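Local coordinates for hypothetical protein (Pyrococcus furiosus, PDB 2FZF) that is of unknown function but belongs to the rubrerythrin family of the ferritin clan, whose helical bundles commonly carry a di-iron site, at residues 26-30 with 82-88; 12-16 with 122-127. All coordinates share one frame. Residue numbers count along the deposited sequence, not the author numbering.

Contact 1 (26-30 with 82-88); sequences GMAIK and VVFPKEH
In this rubrerythrin-family helical bundle, an extended connection between helix 63-76 and helix 103-129 runs across the outer side of the first long helix, 21-44. Residues 26-30 are regular helix, with Lys30 N donating to Gly26 O at 2.9 Å. Residues 82-85 are extended, Lys86 turns at phi/psi -66/-40, and the chain is extended again at Glu87 and His88. The backbones come closest at Gly26 and Phe84, 4.9 Å between CA atoms. Gly26 CA lies 3.6 Å from Val83 O; a beta carbon here would collide with that oxygen, so the missing side chain permits the close approach. Gly26 O also meets the Phe84 ring edge (chi1 m, chi2 99°), 3.0 Å from Phe84 CD2.

Apolar packing flanks this point. Ile29 (chi1 m, chi2 t) places CD1 3.7 Å from Val82 CG1; Ile29 CB is 3.8 Å from Phe84 CE2, at the ring edge. Met27 CG packs 3.4 Å from Pro85 CG, and chi1 m, chi2 t, chi3 p (43°) carry Met27 CE to 3.5 Å from His88 CA.

Lys30, all four chi angles t, lays CB 3.8 Å from Phe84 CD2 and extends until its NZ stands 3.6 Å from Pro85 O.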
loop_
_atom_site.group_PDB
_atom_site.type_symbol
_atom_site.label_atom_id
_atom_site.label_comp_id
_atom_site.label_asym_id
_atom_site.label_seq_id
_atom_site.Cartn_x
_atom_site.Cartn_y
_atom_site.Cartn_z
ATOM N N GLY A 26 18.594 -16.037 2.753
ATOM C CA GLY A 26 17.868 -17.198 3.234
ATOM C C GLY A 26 16.783 -16.768 4.221
ATOM O O GLY A 26 15.670 -17.295 4.227
ATOM N N MET A 27 17.131 -15.804 5.067
ATOM C CA MET A 27 16.219 -15.252 6.059
ATOM C C MET A 27 15.016 -14.654 5.350
ATOM O O MET A 27 13.872 -14.907 5.736
ATOM C CB MET A 27 16.924 -14.165 6.878
ATOM C CG MET A 27 17.877 -14.705 7.937
ATOM S SD MET A 27 18.556 -13.448 9.086
ATOM C CE MET A 27 17.082 -12.500 9.427
ATOM N N ALA A 28 15.298 -13.860 4.316
ATOM C CA ALA A 28 14.269 -13.198 3.503
ATOM C C ALA A 28 13.279 -14.218 2.963
ATOM O O ALA A 28 12.076 -14.086 3.151
ATOM C CB ALA A 28 14.918 -12.457 2.355
ATOM N N ILE A 29 13.808 -15.237 2.295
ATOM C CA ILE A 29 12.983 -16.293 1.749
ATOM C C ILE A 29 12.125 -16.887 2.864
ATOM O O ILE A 29 10.911 -17.041 2.715
ATOM C CB ILE A 29 13.838 -17.422 1.148
ATOM C CG1 ILE A 29 14.723 -16.874 0.020
ATOM C CG2 ILE A 29 12.939 -18.531 0.645
ATOM C CD1 ILE A 29 15.652 -17.904 -0.594
ATOM N N LYS A 30 12.766 -17.207 3.984
ATOM C CA LYS A 30 12.084 -17.796 5.119
ATOM C C LYS A 30 10.966 -16.898 5.590
ATOM O O LYS A 30 9.870 -17.362 5.897
ATOM C CB LYS A 30 13.078 -18.032 6.266
ATOM C CG LYS A 30 12.606 -18.981 7.361
ATOM C CD LYS A 30 13.778 -19.438 8.246
ATOM C CE LYS A 30 13.360 -20.548 9.251
ATOM N NZ LYS A 30 14.530 -21.185 9.963
ATOM N N VAL A 82 19.883 -23.088 -1.024
ATOM C CA VAL A 82 19.561 -22.071 -0.037
ATOM C C VAL A 82 19.798 -22.595 1.369
ATOM O O VAL A 82 19.499 -23.748 1.680
ATOM C CB VAL A 82 18.087 -21.618 -0.159
ATOM C CG1 VAL A 82 17.789 -20.531 0.870
ATOM C CG2 VAL A 82 17.812 -21.117 -1.567
ATOM N N VAL A 83 20.346 -21.738 2.217
ATOM C CA VAL A 83 20.602 -22.100 3.603
ATOM C C VAL A 83 19.829 -21.163 4.542
ATOM O O VAL A 83 19.924 -19.943 4.432
ATOM C CB VAL A 83 22.118 -22.026 3.927
ATOM C CG1 VAL A 83 22.712 -20.702 3.422
ATOM C CG2 VAL A 83 22.326 -22.175 5.433
ATOM N N PHE A 84 19.061 -21.736 5.459
ATOM C CA PHE A 84 18.296 -20.926 6.393
ATOM C C PHE A 84 18.916 -20.896 7.789
ATOM O O PHE A 84 19.000 -21.928 8.471
ATOM C CB PHE A 84 16.851 -21.436 6.497
ATOM C CG PHE A 84 16.129 -21.471 5.182
ATOM C CD1 PHE A 84 16.010 -22.660 4.473
ATOM C CD2 PHE A 84 15.626 -20.296 4.618
ATOM C CE1 PHE A 84 15.403 -22.681 3.229
ATOM C CE2 PHE A 84 15.018 -20.307 3.373
ATOM C CZ PHE A 84 14.907 -21.499 2.674
ATOM N N PRO A 85 19.374 -19.714 8.229
ATOM C CA PRO A 85 19.969 -19.603 9.561
ATOM C C PRO A 85 18.890 -19.754 10.645
ATOM O O PRO A 85 17.719 -19.470 10.398
ATOM C CB PRO A 85 20.607 -18.211 9.535
ATOM C CG PRO A 85 19.755 -17.458 8.571
ATOM C CD PRO A 85 19.519 -18.457 7.476
ATOM N N LYS A 86 19.281 -20.208 11.833
ATOM C CA LYS A 86 18.326 -20.381 12.925
ATOM C C LYS A 86 17.771 -19.030 13.363
ATOM O O LYS A 86 16.585 -18.895 13.648
ATOM C CB LYS A 86 18.996 -21.069 14.126
ATOM C CG LYS A 86 19.427 -22.520 13.890
ATOM C CD LYS A 86 20.948 -22.689 13.900
ATOM C CE LYS A 86 21.541 -22.439 15.288
ATOM N NZ LYS A 86 23.036 -22.584 15.330
ATOM N N GLU A 87 18.635 -18.026 13.412
ATOM C CA GLU A 87 18.204 -16.712 13.838
ATOM C C GLU A 87 17.363 -16.028 12.758
ATOM O O GLU A 87 17.319 -16.459 11.599
ATOM C CB GLU A 87 19.421 -15.849 14.212
ATOM C CG GLU A 87 20.349 -16.424 15.329
ATOM C CD GLU A 87 19.694 -16.562 16.722
ATOM O OE1 GLU A 87 19.003 -15.621 17.188
ATOM O OE2 GLU A 87 19.897 -17.620 17.365
ATOM N N HIS A 88 16.671 -14.967 13.150
ATOM C CA HIS A 88 15.847 -14.235 12.209
ATOM C C HIS A 88 15.557 -12.821 12.700
ATOM O O HIS A 88 15.348 -12.588 13.894
ATOM C CB HIS A 88 14.547 -15.005 11.946
ATOM C CG HIS A 88 13.584 -15.010 13.095
ATOM N ND1 HIS A 88 12.953 -13.871 13.544
ATOM C CD2 HIS A 88 13.093 -16.031 13.838
ATOM C CE1 HIS A 88 12.111 -14.188 14.511
ATOM N NE2 HIS A 88 12.175 -15.491 14.709
#

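Contact 2 (12-16 with 122-127)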
loop_
_atom_site.group_PDB
_atom_site.type_symbol
_atom_site.label_atom_id
_atom_site.label_comp_id
_atom_site.label_asym_id
_atom_site.label_seq_id
_atom_site.Cartn_x
_atom_site.Cartn_y
_atom_site.Cartn_z
ATOM N N PRO A 12 16.974 -7.468 16.137
ATOM C CA PRO A 12 16.807 -6.122 15.585
ATOM C C PRO A 12 17.524 -5.949 14.255
ATOM O O PRO A 12 18.592 -6.516 14.038
ATOM C CB PRO A 12 17.401 -5.233 16.672
ATOM C CG PRO A 12 18.443 -6.110 17.279
ATOM C CD PRO A 12 17.687 -7.408 17.423
ATOM N N ILE A 13 16.924 -5.149 13.379
ATOM C CA ILE A 13 17.454 -4.857 12.047
ATOM C C ILE A 13 18.940 -4.489 12.136
ATOM O O ILE A 13 19.745 -4.801 11.247
ATOM C CB ILE A 13 16.649 -3.683 11.418
ATOM C CG1 ILE A 13 16.604 -3.809 9.896
ATOM C CG2 ILE A 13 17.259 -2.351 11.829
ATOM C CD1 ILE A 13 15.855 -5.024 9.418
ATOM N N GLU A 14 19.285 -3.825 13.237
ATOM C CA GLU A 14 20.643 -3.367 13.505
ATOM C C GLU A 14 21.655 -4.495 13.408
ATOM O O GLU A 14 22.740 -4.325 12.851
ATOM C CB GLU A 14 20.711 -2.734 14.898
ATOM C CG GLU A 14 21.966 -1.899 15.128
ATOM C CD GLU A 14 21.998 -0.626 14.287
ATOM O OE1 GLU A 14 21.504 -0.658 13.134
ATOM O OE2 GLU A 14 22.530 0.400 14.779
ATOM N N LYS A 15 21.304 -5.656 13.941
ATOM C CA LYS A 15 22.235 -6.767 13.897
ATOM C C LYS A 15 22.125 -7.617 12.643
ATOM O O LYS A 15 22.143 -8.841 12.712
ATOM C CB LYS A 15 22.074 -7.638 15.133
ATOM C CG LYS A 15 20.806 -8.422 15.174
ATOM C CD LYS A 15 20.783 -9.286 16.420
ATOM C CE LYS A 15 22.011 -10.210 16.512
ATOM N NZ LYS A 15 22.152 -11.194 15.378
ATOM N N MET A 16 22.011 -6.956 11.495
ATOM C CA MET A 16 21.938 -7.658 10.225
ATOM C C MET A 16 23.380 -7.929 9.816
ATOM O O MET A 16 23.661 -8.866 9.068
ATOM C CB MET A 16 21.254 -6.796 9.155
ATOM C CG MET A 16 19.766 -7.081 8.919
ATOM S SD MET A 16 19.036 -6.020 7.622
ATOM C CE MET A 16 19.720 -6.728 6.138
ATOM N N GLU A 122 12.131 -2.267 5.734
ATOM C CA GLU A 122 13.364 -1.684 6.261
ATOM C C GLU A 122 14.537 -2.621 6.029
ATOM O O GLU A 122 15.685 -2.182 5.886
ATOM C CB GLU A 122 13.212 -1.388 7.749
ATOM C CG GLU A 122 14.483 -0.925 8.434
ATOM C CD GLU A 122 14.219 -0.335 9.822
ATOM O OE1 GLU A 122 13.236 -0.782 10.478
ATOM O OE2 GLU A 122 14.997 0.563 10.254
ATOM N N PHE A 123 14.225 -3.915 5.988
ATOM C CA PHE A 123 15.199 -4.980 5.746
ATOM C C PHE A 123 15.655 -4.886 4.269
ATOM O O PHE A 123 16.842 -4.758 3.987
ATOM C CB PHE A 123 14.536 -6.344 6.059
ATOM C CG PHE A 123 15.459 -7.542 5.945
ATOM C CD1 PHE A 123 15.716 -8.128 4.708
ATOM C CD2 PHE A 123 16.045 -8.102 7.079
ATOM C CE1 PHE A 123 16.529 -9.258 4.604
ATOM C CE2 PHE A 123 16.858 -9.231 6.983
ATOM C CZ PHE A 123 17.102 -9.808 5.743
ATOM N N TYR A 124 14.701 -4.909 3.342
ATOM C CA TYR A 124 15.016 -4.827 1.931
ATOM C C TYR A 124 15.682 -3.522 1.530
ATOM O O TYR A 124 16.256 -3.407 0.439
ATOM C CB TYR A 124 13.760 -5.022 1.110
ATOM C CG TYR A 124 13.210 -6.410 1.196
ATOM C CD1 TYR A 124 14.024 -7.522 0.950
ATOM C CD2 TYR A 124 11.863 -6.622 1.470
ATOM C CE1 TYR A 124 13.506 -8.811 0.967
ATOM C CE2 TYR A 124 11.338 -7.903 1.492
ATOM C CZ TYR A 124 12.159 -8.996 1.236
ATOM O OH TYR A 124 11.621 -10.257 1.202
ATOM N N LEU A 125 15.575 -2.527 2.406
ATOM C CA LEU A 125 16.184 -1.217 2.181
ATOM C C LEU A 125 17.673 -1.351 2.432
ATOM O O LEU A 125 18.491 -0.796 1.699
ATOM C CB LEU A 125 15.611 -0.190 3.152
ATOM C CG LEU A 125 14.544 0.731 2.562
ATOM C CD1 LEU A 125 13.968 1.639 3.647
ATOM C CD2 LEU A 125 15.170 1.538 1.432
ATOM N N LYS A 126 18.013 -2.093 3.485
ATOM C CA LYS A 126 19.402 -2.314 3.840
ATOM C C LYS A 126 20.040 -3.270 2.845
ATOM O O LYS A 126 21.107 -2.989 2.298
ATOM C CB LYS A 126 19.530 -2.880 5.259
ATOM C CG LYS A 126 20.964 -3.335 5.615
ATOM C CD LYS A 126 22.037 -2.251 5.336
ATOM C CE LYS A 126 23.464 -2.824 5.363
ATOM N NZ LYS A 126 23.812 -3.474 6.666
ATOM N N LEU A 127 19.378 -4.398 2.607
ATOM C CA LEU A 127 19.880 -5.403 1.678
ATOM C C LEU A 127 20.157 -4.741 0.340
ATOM O O LEU A 127 21.033 -5.170 -0.414
ATOM C CB LEU A 127 18.852 -6.522 1.510
ATOM C CG LEU A 127 19.361 -7.958 1.656
ATOM C CD1 LEU A 127 20.027 -8.132 3.009
ATOM C CD2 LEU A 127 18.208 -8.931 1.512
#
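Two side chains project from the turn at residues 12-16 and fit against the ridged surface of helix 103-129. The turn, with a 3-10 segment at 13-14 and Lys15 N bonded to Pro12 O at 2.8 Å, directs both Ile13 and Met16 at the helix. Ile13 enters beside Phe123: its CD1 lies 3.7 Å from Phe123 CA and 3.8 Å from Phe123 CB, near the plane of the ring at its edge, while Ile13 CG1 rests 3.9 Å from Glu122 CG. Met16 is the larger bump. Its CE lies over one face of the Phe123 ring, a CH-pi contact 4.0 Å from the centroid, and sinks into a hollow completed by Leu127 CD1 at 3.4 Å and Lys126 CG at 3.7 Å. Met16 SD, 4.2 Å from the Phe123 centroid and oblique to the ring, adds a Met-aromatic contact. Leu24 of helix 21-44 and Ile89 also touch Met16. Glu122 and Lys126 approach closest through their CG atoms, so this joint depends on apolar shape and a polarisable sulfur rather than on charge pairing.

The two contacts lie 14 Å apart between centres and join through neighbouring faces of helices 21-44 and 103-129. Met27 CE of contact 1 comes 4.1 Å from Phe123 CE2 of contact 2, and Ala28 CB packs 4.2 Å from Phe123 CE1. Both segments of contact 1 fall between those of contact 2 in sequence (12-16, 26-30, 82-88, 122-127). A turn with a short 3-10 segment and an extended loop thus cover an adjoining helix pair of the bundle; His88 is hydrogen-bonded through the backbone to Leu11, just ahead of 12-16, which brings the two covering segments close. Further inside, Tyr124 OH is hydrogen-bonded to Glu32, continuing the pairing of these helices.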